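Local coordinates for protein glutamyl-tRNA synthetase, cytoplasmic (Saccharomyces cerevisiae, PDB 2HRA) that catalyses ATP-dependent attachment of glutamate to tRNA(Glu), here represented by its N-terminal GST-fold domain, which interacts with the cofactor Arc1p, at residues 181-184 / 185-189; 31-34 / 35-38; 92-95 / 96-100; 106-109 / 110-113; 45-48 / 49-52. One frame throughout, in Å; residues are numbered along the deposited sequence.

Contact 1: residues 181-184 / 185-189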
loop_
_atom_site.group_PDB
_atom_site.type_symbol
_atom_site.label_atom_id
_atom_site.label_comp_id
_atom_site.label_asym_id
_atom_site.label_seq_id
_atom_site.Cartn_x
_atom_site.Cartn_y
_atom_site.Cartn_z
ATOM N N HIS A 181 1.387 4.431 8.519
ATOM C CA HIS A 181 1.823 5.827 8.526
ATOM C C HIS A 181 2.530 6.201 9.836
ATOM O O HIS A 181 3.650 6.694 9.814
ATOM C CB HIS A 181 0.656 6.777 8.277
ATOM C CG HIS A 181 0.953 8.184 8.682
ATOM N ND1 HIS A 181 1.697 9.037 7.900
ATOM C CD2 HIS A 181 0.652 8.868 9.809
ATOM C CE1 HIS A 181 1.823 10.199 8.519
ATOM N NE2 HIS A 181 1.200 10.122 9.682
ATOM N N ASP A 182 1.869 5.983 10.970
ATOM C CA ASP A 182 2.492 6.210 12.290
ATOM C C ASP A 182 3.809 5.443 12.481
ATOM O O ASP A 182 4.771 5.994 13.003
ATOM C CB ASP A 182 1.525 5.847 13.420
ATOM C CG ASP A 182 0.388 6.850 13.559
ATOM O OD1 ASP A 182 -0.517 6.596 14.389
ATOM O OD2 ASP A 182 0.417 7.894 12.861
ATOM N N PHE A 183 3.853 4.186 12.044
ATOM C CA PHE A 183 5.094 3.430 12.060
ATOM C C PHE A 183 6.185 4.132 11.277
ATOM O O PHE A 183 7.320 4.250 11.719
ATOM C CB PHE A 183 4.926 2.033 11.465
ATOM C CG PHE A 183 6.246 1.356 11.187
ATOM C CD1 PHE A 183 6.959 0.750 12.217
ATOM C CD2 PHE A 183 6.805 1.385 9.926
ATOM C CE1 PHE A 183 8.188 0.166 11.972
ATOM C CE2 PHE A 183 8.046 0.793 9.687
ATOM C CZ PHE A 183 8.724 0.185 10.703
ATOM N N LEU A 184 5.844 4.580 10.088
ATOM C CA LEU A 184 6.818 5.236 9.238
ATOM C C LEU A 184 7.297 6.559 9.842
ATOM O O LEU A 184 8.495 6.849 9.868
ATOM C CB LEU A 184 6.221 5.423 7.838
ATOM C CG LEU A 184 7.153 5.928 6.760
ATOM C CD1 LEU A 184 8.457 5.159 6.733
ATOM C CD2 LEU A 184 6.405 5.858 5.414
ATOM N N SER A 185 6.367 7.341 10.363
ATOM C CA SER A 185 6.698 8.660 10.892
ATOM C C SER A 185 7.433 8.646 12.241
ATOM O O SER A 185 8.285 9.516 12.492
ATOM C CB SER A 185 5.443 9.546 10.929
ATOM O OG SER A 185 4.734 9.443 12.150
ATOM N N LYS A 186 7.120 7.680 13.109
ATOM C CA LYS A 186 7.906 7.474 14.348
ATOM C C LYS A 186 9.311 6.952 14.068
ATOM O O LYS A 186 10.249 7.356 14.717
ATOM C CB LYS A 186 7.182 6.526 15.323
ATOM C CG LYS A 186 5.914 7.157 15.885
ATOM C CD LYS A 186 4.965 6.160 16.574
ATOM C CE LYS A 186 3.595 6.805 16.889
ATOM N NZ LYS A 186 3.661 7.841 17.984
ATOM N N SER A 187 9.448 6.057 13.101
ATOM C CA SER A 187 10.740 5.535 12.716
ATOM C C SER A 187 11.623 6.600 12.094
ATOM O O SER A 187 12.832 6.594 12.276
ATOM C CB SER A 187 10.562 4.396 11.726
ATOM O OG SER A 187 9.820 3.379 12.333
ATOM N N LEU A 188 11.012 7.503 11.339
ATOM C CA LEU A 188 11.758 8.582 10.706
ATOM C C LEU A 188 12.172 9.607 11.750
ATOM O O LEU A 188 13.257 10.194 11.659
ATOM C CB LEU A 188 10.908 9.244 9.616
ATOM C CG LEU A 188 10.775 8.433 8.322
ATOM C CD1 LEU A 188 9.593 8.947 7.507
ATOM C CD2 LEU A 188 12.084 8.503 7.543
ATOM N N LEU A 189 11.296 9.833 12.734
ATOM C CA LEU A 189 11.613 10.696 13.896
ATOM C C LEU A 189 12.821 10.187 14.656
ATOM O O LEU A 189 13.721 10.955 14.991
ATOM C CB LEU A 189 10.410 10.810 14.832
ATOM C CG LEU A 189 10.511 11.773 16.013
ATOM C CD1 LEU A 189 10.895 13.195 15.588
ATOM C CD2 LEU A 189 9.170 11.773 16.737
HETATM O O HOH W 1 2.926 11.868 11.893
#

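Contact 2: residues 31-34 / 35-38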
loop_
_atom_site.group_PDB
_atom_site.type_symbol
_atom_site.label_atom_id
_atom_site.label_comp_id
_atom_site.label_asym_id
_atom_site.label_seq_id
_atom_site.Cartn_x
_atom_site.Cartn_y
_atom_site.Cartn_z
ATOM N N ILE A 31 5.218 10.290 -3.481
ATOM C CA ILE A 31 4.186 9.296 -3.341
ATOM C C ILE A 31 4.803 8.173 -2.528
ATOM O O ILE A 31 5.579 7.374 -3.043
ATOM C CB ILE A 31 3.703 8.762 -4.708
ATOM C CG1 ILE A 31 3.361 9.935 -5.649
ATOM C CG2 ILE A 31 2.539 7.786 -4.513
ATOM C CD1 ILE A 31 3.123 9.485 -7.128
ATOM N N VAL A 32 4.453 8.135 -1.251
ATOM C CA VAL A 32 5.002 7.180 -0.282
ATOM C C VAL A 32 4.565 5.747 -0.589
ATOM O O VAL A 32 3.399 5.503 -0.951
ATOM C CB VAL A 32 4.583 7.613 1.159
ATOM C CG1 VAL A 32 4.998 6.553 2.215
ATOM C CG2 VAL A 32 5.182 8.990 1.489
ATOM N N ALA A 33 5.506 4.814 -0.447
ATOM C CA ALA A 33 5.320 3.416 -0.803
ATOM C C ALA A 33 4.516 2.645 0.245
ATOM O O ALA A 33 4.972 1.644 0.809
ATOM C CB ALA A 33 6.672 2.756 -1.035
ATOM N N TYR A 34 3.294 3.099 0.503
ATOM C CA TYR A 34 2.462 2.471 1.534
ATOM C C TYR A 34 2.146 1.034 1.170
ATOM O O TYR A 34 2.180 0.156 2.019
ATOM C CB TYR A 34 1.175 3.286 1.820
ATOM C CG TYR A 34 1.422 4.535 2.630
ATOM C CD1 TYR A 34 1.305 5.800 2.049
ATOM C CD2 TYR A 34 1.843 4.467 3.945
ATOM C CE1 TYR A 34 1.547 6.930 2.773
ATOM C CE2 TYR A 34 2.095 5.640 4.687
ATOM C CZ TYR A 34 1.954 6.843 4.093
ATOM O OH TYR A 34 2.207 8.019 4.790
ATOM N N ALA A 35 1.841 0.776 -0.087
ATOM C CA ALA A 35 1.434 -0.557 -0.490
ATOM C C ALA A 35 2.516 -1.584 -0.176
ATOM O O ALA A 35 2.233 -2.667 0.331
ATOM C CB ALA A 35 1.107 -0.585 -1.955
ATOM N N GLU A 36 3.750 -1.195 -0.493
ATOM C CA GLU A 36 4.955 -1.974 -0.314
ATOM C C GLU A 36 5.190 -2.183 1.146
ATOM O O GLU A 36 5.448 -3.305 1.571
ATOM C CB GLU A 36 6.165 -1.254 -0.933
ATOM C CG GLU A 36 6.167 -1.204 -2.476
ATOM C CD GLU A 36 5.303 -0.040 -3.079
ATOM O OE1 GLU A 36 4.627 0.687 -2.342
ATOM O OE2 GLU A 36 5.323 0.149 -4.317
ATOM N N LEU A 37 5.098 -1.118 1.930
ATOM C CA LEU A 37 5.257 -1.234 3.370
ATOM C C LEU A 37 4.211 -2.150 4.003
ATOM O O LEU A 37 4.549 -2.934 4.890
ATOM C CB LEU A 37 5.243 0.137 4.050
ATOM C CG LEU A 37 5.273 0.209 5.591
ATOM C CD1 LEU A 37 6.586 -0.229 6.217
ATOM C CD2 LEU A 37 4.965 1.653 5.990
ATOM N N ILE A 38 2.949 -2.046 3.577
ATOM C CA ILE A 38 1.878 -2.857 4.183
ATOM C C ILE A 38 2.085 -4.346 3.810
ATOM O O ILE A 38 1.979 -5.267 4.649
ATOM C CB ILE A 38 0.446 -2.275 3.792
ATOM C CG1 ILE A 38 0.227 -0.906 4.445
ATOM C CG2 ILE A 38 -0.688 -3.154 4.284
ATOM C CD1 ILE A 38 -0.991 -0.132 3.920
#

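Contact 3: residues 92-95 / 96-100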
loop_
_atom_site.group_PDB
_atom_site.type_symbol
_atom_site.label_atom_id
_atom_site.label_comp_id
_atom_site.label_asym_id
_atom_site.label_seq_id
_atom_site.Cartn_x
_atom_site.Cartn_y
_atom_site.Cartn_z
ATOM N N GLN A 92 -6.476 -11.653 -12.111
ATOM C CA GLN A 92 -7.396 -10.707 -11.487
ATOM C C GLN A 92 -6.671 -9.842 -10.457
ATOM O O GLN A 92 -6.939 -8.650 -10.366
ATOM C CB GLN A 92 -8.636 -11.401 -10.900
ATOM C CG GLN A 92 -9.737 -11.683 -11.953
ATOM C CD GLN A 92 -10.363 -10.410 -12.496
ATOM O OE1 GLN A 92 -10.188 -10.068 -13.658
ATOM N NE2 GLN A 92 -11.073 -9.690 -11.642
ATOM N N VAL A 93 -5.728 -10.402 -9.706
ATOM C CA VAL A 93 -4.959 -9.553 -8.791
ATOM C C VAL A 93 -4.155 -8.494 -9.552
ATOM O O VAL A 93 -4.151 -7.304 -9.178
ATOM C CB VAL A 93 -4.039 -10.376 -7.884
ATOM C CG1 VAL A 93 -3.037 -9.460 -7.200
ATOM C CG2 VAL A 93 -4.878 -11.147 -6.884
ATOM N N ALA A 94 -3.497 -8.910 -10.629
ATOM C CA ALA A 94 -2.731 -7.959 -11.453
ATOM C C ALA A 94 -3.550 -6.789 -11.969
ATOM O O ALA A 94 -3.049 -5.684 -12.024
ATOM C CB ALA A 94 -2.064 -8.669 -12.603
ATOM N N LYS A 95 -4.799 -7.011 -12.374
ATOM C CA LYS A 95 -5.646 -5.888 -12.844
ATOM C C LYS A 95 -5.813 -4.819 -11.792
ATOM O O LYS A 95 -5.844 -3.627 -12.097
ATOM C CB LYS A 95 -7.057 -6.352 -13.189
ATOM C CG LYS A 95 -7.196 -7.322 -14.345
ATOM C CD LYS A 95 -8.637 -7.367 -14.877
ATOM C CE LYS A 95 -9.751 -7.034 -13.819
ATOM N NZ LYS A 95 -10.218 -5.590 -13.804
ATOM N N TRP A 96 -5.987 -5.241 -10.545
ATOM C CA TRP A 96 -6.308 -4.309 -9.501
ATOM C C TRP A 96 -5.039 -3.690 -8.957
ATOM O O TRP A 96 -5.021 -2.549 -8.572
ATOM C CB TRP A 96 -7.154 -4.976 -8.412
ATOM C CG TRP A 96 -8.510 -5.258 -8.907
ATOM C CD1 TRP A 96 -8.998 -6.457 -9.345
ATOM C CD2 TRP A 96 -9.573 -4.302 -9.077
ATOM N NE1 TRP A 96 -10.299 -6.300 -9.785
ATOM C CE2 TRP A 96 -10.671 -4.989 -9.620
ATOM C CE3 TRP A 96 -9.699 -2.936 -8.811
ATOM C CZ2 TRP A 96 -11.883 -4.351 -9.913
ATOM C CZ3 TRP A 96 -10.886 -2.310 -9.105
ATOM C CH2 TRP A 96 -11.968 -3.009 -9.645
ATOM N N VAL A 97 -3.969 -4.447 -8.917
ATOM C CA VAL A 97 -2.666 -3.881 -8.596
ATOM C C VAL A 97 -2.241 -2.864 -9.641
ATOM O O VAL A 97 -1.711 -1.822 -9.297
ATOM C CB VAL A 97 -1.621 -4.963 -8.502
ATOM C CG1 VAL A 97 -0.244 -4.318 -8.340
ATOM C CG2 VAL A 97 -1.971 -5.877 -7.316
ATOM N N ASN A 98 -2.484 -3.162 -10.915
ATOM C CA ASN A 98 -2.249 -2.185 -11.988
ATOM C C ASN A 98 -3.056 -0.912 -11.804
ATOM O O ASN A 98 -2.528 0.198 -11.950
ATOM C CB ASN A 98 -2.577 -2.802 -13.346
ATOM C CG ASN A 98 -1.565 -3.857 -13.771
ATOM O OD1 ASN A 98 -0.414 -3.864 -13.320
ATOM N ND2 ASN A 98 -1.985 -4.750 -14.657
ATOM N N LEU A 99 -4.347 -1.047 -11.504
ATOM C CA LEU A 99 -5.183 0.137 -11.266
ATOM C C LEU A 99 -4.633 1.004 -10.136
ATOM O O LEU A 99 -4.582 2.233 -10.239
ATOM C CB LEU A 99 -6.634 -0.263 -10.922
ATOM C CG LEU A 99 -7.565 0.954 -10.747
ATOM C CD1 LEU A 99 -7.812 1.666 -12.080
ATOM C CD2 LEU A 99 -8.875 0.581 -10.074
ATOM N N ALA A 100 -4.212 0.361 -9.046
ATOM C CA ALA A 100 -3.691 1.085 -7.907
ATOM C C ALA A 100 -2.410 1.830 -8.287
ATOM O O ALA A 100 -2.250 3.001 -7.993
ATOM C CB ALA A 100 -3.420 0.097 -6.716
#

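Contact 4: residues 106-109 / 110-113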
loop_
_atom_site.group_PDB
_atom_site.type_symbol
_atom_site.label_atom_id
_atom_site.label_comp_id
_atom_site.label_asym_id
_atom_site.label_seq_id
_atom_site.Cartn_x
_atom_site.Cartn_y
_atom_site.Cartn_z
ATOM N N ILE A 106 -2.373 8.743 -8.984
ATOM C CA ILE A 106 -2.267 9.920 -9.833
ATOM C C ILE A 106 -3.253 10.981 -9.392
ATOM O O ILE A 106 -4.464 10.721 -9.302
ATOM C CB ILE A 106 -2.520 9.550 -11.312
ATOM C CG1 ILE A 106 -1.468 8.551 -11.787
ATOM C CG2 ILE A 106 -2.454 10.786 -12.217
ATOM C CD1 ILE A 106 -1.463 8.319 -13.291
ATOM N N LYS A 107 -2.725 12.185 -9.142
ATOM C CA LYS A 107 -3.519 13.304 -8.686
ATOM C C LYS A 107 -4.101 14.071 -9.872
ATOM O O LYS A 107 -3.684 15.189 -10.202
ATOM C CB LYS A 107 -2.709 14.208 -7.737
ATOM C CG LYS A 107 -2.408 13.542 -6.351
ATOM C CD LYS A 107 -2.042 14.636 -5.329
ATOM C CE LYS A 107 -1.646 14.100 -3.934
ATOM N NZ LYS A 107 -1.258 15.267 -3.040
ATOM N N ASN A 108 -5.077 13.414 -10.508
ATOM C CA ASN A 108 -5.918 14.011 -11.539
ATOM C C ASN A 108 -7.368 13.714 -11.175
ATOM O O ASN A 108 -7.786 12.561 -11.107
ATOM C CB ASN A 108 -5.556 13.456 -12.921
ATOM C CG ASN A 108 -6.391 14.067 -14.029
ATOM O OD1 ASN A 108 -7.598 13.821 -14.110
ATOM N ND2 ASN A 108 -5.762 14.892 -14.893
ATOM N N PHE A 109 -8.094 14.780 -10.903
ATOM C CA PHE A 109 -9.457 14.741 -10.384
ATOM C C PHE A 109 -10.434 13.918 -11.237
ATOM O O PHE A 109 -11.087 12.984 -10.714
ATOM C CB PHE A 109 -9.960 16.175 -10.244
ATOM C CG PHE A 109 -11.322 16.280 -9.641
ATOM C CD1 PHE A 109 -11.474 16.375 -8.260
ATOM C CD2 PHE A 109 -12.456 16.278 -10.439
ATOM C CE1 PHE A 109 -12.730 16.471 -7.694
ATOM C CE2 PHE A 109 -13.714 16.390 -9.871
ATOM C CZ PHE A 109 -13.844 16.491 -8.493
ATOM N N ALA A 110 -10.504 14.232 -12.529
ATOM C CA ALA A 110 -11.387 13.479 -13.422
ATOM C C ALA A 110 -10.993 12.008 -13.481
ATOM O O ALA A 110 -11.841 11.135 -13.345
ATOM C CB ALA A 110 -11.399 14.085 -14.827
ATOM N N LYS A 111 -9.702 11.736 -13.654
ATOM C CA LYS A 111 -9.236 10.367 -13.778
ATOM C C LYS A 111 -9.452 9.597 -12.502
ATOM O O LYS A 111 -9.841 8.404 -12.532
ATOM C CB LYS A 111 -7.753 10.322 -14.117
ATOM C CG LYS A 111 -7.425 10.821 -15.502
ATOM C CD LYS A 111 -5.929 10.670 -15.760
ATOM C CE LYS A 111 -5.511 11.046 -17.153
ATOM N NZ LYS A 111 -4.128 10.516 -17.398
ATOM N N LEU A 112 -9.160 10.251 -11.381
ATOM C CA LEU A 112 -9.282 9.604 -10.082
ATOM C C LEU A 112 -10.759 9.306 -9.797
ATOM O O LEU A 112 -11.114 8.265 -9.288
ATOM C CB LEU A 112 -8.688 10.506 -9.000
ATOM C CG LEU A 112 -8.547 9.938 -7.588
ATOM C CD1 LEU A 112 -7.754 8.609 -7.600
ATOM C CD2 LEU A 112 -7.883 10.946 -6.647
ATOM N N SER A 113 -11.629 10.242 -10.138
ATOM C CA SER A 113 -13.084 10.031 -10.042
ATOM C C SER A 113 -13.549 8.734 -10.736
ATOM O O SER A 113 -14.259 7.885 -10.144
ATOM C CB SER A 113 -13.806 11.283 -10.587
ATOM O OG SER A 113 -13.605 12.324 -9.656
HETATM O O HOH W 2 -9.152 16.279 -14.056
#

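Contact 5: residues 45-48 / 49-52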
loop_
_atom_site.group_PDB
_atom_site.type_symbol
_atom_site.label_atom_id
_atom_site.label_comp_id
_atom_site.label_asym_id
_atom_site.label_seq_id
_atom_site.Cartn_x
_atom_site.Cartn_y
_atom_site.Cartn_z
ATOM N N ALA A 45 4.009 -10.282 9.826
ATOM C CA ALA A 45 2.933 -10.704 10.715
ATOM C C ALA A 45 2.739 -12.214 10.707
ATOM O O ALA A 45 2.511 -12.802 11.750
ATOM C CB ALA A 45 1.632 -10.035 10.359
ATOM N N LEU A 46 2.816 -12.813 9.513
ATOM C CA LEU A 46 2.610 -14.257 9.315
ATOM C C LEU A 46 3.871 -15.092 9.224
ATOM O O LEU A 46 3.805 -16.310 9.253
ATOM C CB LEU A 46 1.823 -14.488 8.026
ATOM C CG LEU A 46 0.473 -13.811 7.937
ATOM C CD1 LEU A 46 -0.134 -14.137 6.597
ATOM C CD2 LEU A 46 -0.407 -14.297 9.095
ATOM N N ALA A 47 5.017 -14.438 9.114
ATOM C CA ALA A 47 6.273 -15.148 8.983
ATOM C C ALA A 47 7.354 -14.202 9.488
ATOM O O ALA A 47 8.011 -13.536 8.688
ATOM C CB ALA A 47 6.508 -15.533 7.540
ATOM N N PRO A 48 7.451 -14.064 10.827
ATOM C CA PRO A 48 8.307 -13.047 11.416
ATOM C C PRO A 48 9.751 -13.108 10.941
ATOM O O PRO A 48 10.259 -14.174 10.648
ATOM C CB PRO A 48 8.138 -13.244 12.938
ATOM C CG PRO A 48 7.391 -14.539 13.119
ATOM C CD PRO A 48 6.642 -14.766 11.845
ATOM N N ASN A 49 10.357 -11.936 10.803
ATOM C CA ASN A 49 11.744 -11.800 10.402
ATOM C C ASN A 49 11.976 -12.186 8.949
ATOM O O ASN A 49 13.068 -12.622 8.591
ATOM C CB ASN A 49 12.647 -12.633 11.299
ATOM C CG ASN A 49 14.091 -12.239 11.183
ATOM O OD1 ASN A 49 14.962 -13.083 10.987
ATOM N ND2 ASN A 49 14.352 -10.934 11.263
ATOM N N SER A 50 10.960 -12.027 8.109
ATOM C CA SER A 50 11.107 -12.353 6.682
ATOM C C SER A 50 11.709 -11.181 5.901
ATOM O O SER A 50 12.484 -11.381 4.941
ATOM C CB SER A 50 9.766 -12.822 6.096
ATOM O OG SER A 50 9.530 -14.187 6.479
ATOM N N ILE A 51 11.381 -9.969 6.351
ATOM C CA ILE A 51 11.784 -8.729 5.682
ATOM C C ILE A 51 12.222 -7.731 6.744
ATOM O O ILE A 51 11.476 -7.456 7.681
ATOM C CB ILE A 51 10.613 -8.083 4.908
ATOM C CG1 ILE A 51 10.041 -9.067 3.885
ATOM C CG2 ILE A 51 11.057 -6.798 4.189
ATOM C CD1 ILE A 51 8.726 -8.616 3.271
ATOM N N ALA A 52 13.422 -7.195 6.584
ATOM C CA ALA A 52 13.949 -6.166 7.461
ATOM C C ALA A 52 13.627 -4.826 6.810
ATOM O O ALA A 52 13.895 -4.643 5.632
ATOM C CB ALA A 52 15.456 -6.338 7.620
#

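Contact 1: residues 181-184 / 185-189
K186 lays its aliphatic chain back over the D182 carbonyl, one helical turn earlier, and can be traced outward atom by atom. Its CB stands 3.4 Å from D182 O and its CG 3.3 Å from the same oxygen; CD is still beside it, whereas CE has moved on to the methylene, with CE 4.2 Å from D182 CB. The last bond turns (chi4 -70°), and K186 NZ ends 5.7 Å from D182 OD1. That spacing is too wide for a salt bridge, although the opposite charges probably attract at a distance. The backbone N of K186 bonds D182 O at 166°.

S187 bonds back to the carbonyl four residues earlier, as serines within helices commonly do: with OG anti to its own carbonyl carbon, chi1 -61°, the hydroxyl donates to F183 O at 2.7 Å. S187 N donates to that oxygen too, and the two donors arrive from opposite faces of the carbonyl plane, so F183 O is doubly gripped. The same OG lies 3.6 Å above the plane of the F183 ring, displaced toward its rim.

On another flank L184 and L188 run side by side in the same direction, L184 CG being 4.0 Å from L188 CD1. A water bridges S185 OG and, weakly, H181 NE2.

The segment belongs to helix 180-195 of the GST-fold domain. Its L184 and S187 side chains touch L55 of strand 51-56, F183 meets L37 and R41 of helix 34-46, and H181 ND1 makes a weak hydrogen bond to Y34 OH.

Contact 2: residues 31-34 / 35-38
The E36 carboxylate folds back against A33, its OE1 3.2 Å from A33 CB, while the Y34 ring takes V32 CG1 over one face, 3.5 Å above its plane and toward the rim. A bend at chi2 (83°) returns the glutamate chain to the start of the helix. OE1 comes within 2.8 Å of E36's own N, but the 4.6 Å between E36 OE1 and A33 N rules out a capping box. The negative charge would probably still suit the amide-rich first turn. Replacing this glutamate with alanine removes the carboxylate that lies against A33 CB, and the first turn would probably lose the nearby negative charge and the methyl part of its cover.

A33 is the N-cap and the centre of an inverse gamma turn, closed by a weak bond from Y34 N to V32 O. The helix then begins regularly: L37 N reaches A33 O at 3.0 Å, in the carbonyl plane, and I38 N follows to Y34 O.

Here the loop after strand 21-26 enters helix 34-46 in the buried middle of the GST fold. Y34 and I38 face helix 137-148, A35 and E36 face helix 73-80, and L37 packs on A180 of helix 180-195.

Contact 3: residues 92-95 / 96-100
W96 and K95 are sequence neighbours in helix 90-104, part of the helical half of the GST fold, and they bury more surface here than any other residues of the contact. Their side chains run alongside each other in the same direction. The lysine chain is bent twice near its end, at CG-CD (chi3 -28°) and at CD-CE, which brings NZ over one face of the indole. K95 NZ lies 4.5 Å from the centroid of the W96 five-membered ring and 30° off its normal, an off-centre cation-pi contact.

The preceding turn places Q92 O at the ring's edge. W96 CG is anti to its own carbonyl carbon, chi1 -71°, a setting in which CD1 comes 3.2 Å from Q92 O, near the indole plane. The Q92 amide travels the same way as the ring, and its NE2 is 3.9 Å from W96 NE1; with the two planes almost perpendicular, this is not a stack. Beyond the segment, W96 packs on T118, L119 and Q122 of helix 109-122 and on I129 and L130. The last two belong to a region that interacts with Arc1p, so the indole probably backs part of that region.

V93 and V97 meet on a different flank through V93 CG1 and V97 CG2, 3.7 Å apart. A94, third in buried surface, contributes mainly its backbone. A94 O accepts a bond from N98 N at 2.8 Å; N98 ND2 also comes within 3.0 Å of A94 O, but at an angle too poor for a hydrogen bond.

Contact 4: residues 106-109 / 110-113
N108 OD1 accepts from K111 N at 3.0 Å, and the 169° N-H...O angle shows an almost straight bond. The N108 side chain reaches forward because CG is anti to the backbone N (chi1 -179°), placing the amide oxygen over the first turn. K111 crosses it at a slant, with CG 3.3 Å from N108 OD1. One residue further on, L112 N bonds N108 O at 2.7 Å, so the same asparagine receives two N-H groups, one on its side chain and one on its backbone.

F109 O also takes two donors, both from S113. S113 N and S113 OG approach it from opposite faces of the carbonyl plane, OG at 2.8 Å and 36° out of that plane. S113 OG has a further, weak hydrogen bond with K159 NZ; K159 opens a region that interacts with Arc1p.

The outer side is looser and wet. One water donates to N108 OD1 and accepts from A110 N at 2.9 Å, bridging cap and helix. The exposed F109 ring has S113 OG over one face, but 4.1 Å above its plane. By contrast L112 is buried, against C152 and I155 of helix 152-158.

With an alanine here in place of the asparagine the amide is gone, and K111 N is likely to lose its side-chain acceptor and the water one of its two protein partners.

Such geometry is that of a classic asparagine N-cap, here starting helix 109-122.

Contact 5: residues 45-48 / 49-52
A47 and S50 face each other across a tight reversal that carries the chain from helix 34-46 to strand 51-56. The backbone at P48 and N49 fits a type II beta turn, and A47 CA and S50 CA are only 6.0 Å apart. This turn closes the return of the beta-alpha-beta unit 21-26, 34-46, 51-56, a unit that belongs to the thioredoxin-like half of a GST fold.

The helix ends at L46, and A47 is the first residue to leave helical angles. It turns its carbonyl toward S50, while its methyl lies 3.5 Å from S50 OG, so both the oxygen and the CB of A47 border the serine hydroxyl. The A47 side chain also rests on I84.

P48 comes next, at the first corner of the turn. Its ring restricts phi to a value this corner needs, and having no N-H it cannot donate a backbone hydrogen bond. N49 takes the second corner, with the positive phi (70°) of the left-handed region; there N49 CB sits close to the preceding carbonyl, 2.9 Å from P48 O. The amide end of N49 leads away from the turn.

Past the corner, S50 N is bonded by N44 OD1 and I51 O by N44 ND2, so a single helix side chain ties down the strand's start. S50 and A52 join S21 of the parallel strand. Across the turn itself, S50 OG stands anti to its own carbonyl carbon (chi1 -78°), which turns it back to donate to A47 O at 2.8 Å, coming from above the carbonyl plane.

How the contacts relate
From the N terminus the order is contact 2, contact 5, contact 3, contact 4, contact 1; each closes before the next opens, so none nest or cross. Contact 2 starts helix 34-46, and contact 5 turns its far end into strand 51-56. Contact 3 lies within helix 90-104, and contact 4 caps the next helix, 109-122, their centres about 17 Å apart. Contact 1, late in the chain, returns to contact 2 and touches it, joining helix 180-195 to the start of helix 34-46. Contacts 1, 2 and 5 thus gather at the beta-alpha-beta half, and 3 and 4 in the helical half; contacts 4 and 5 lie on opposite sides of the chain's centre.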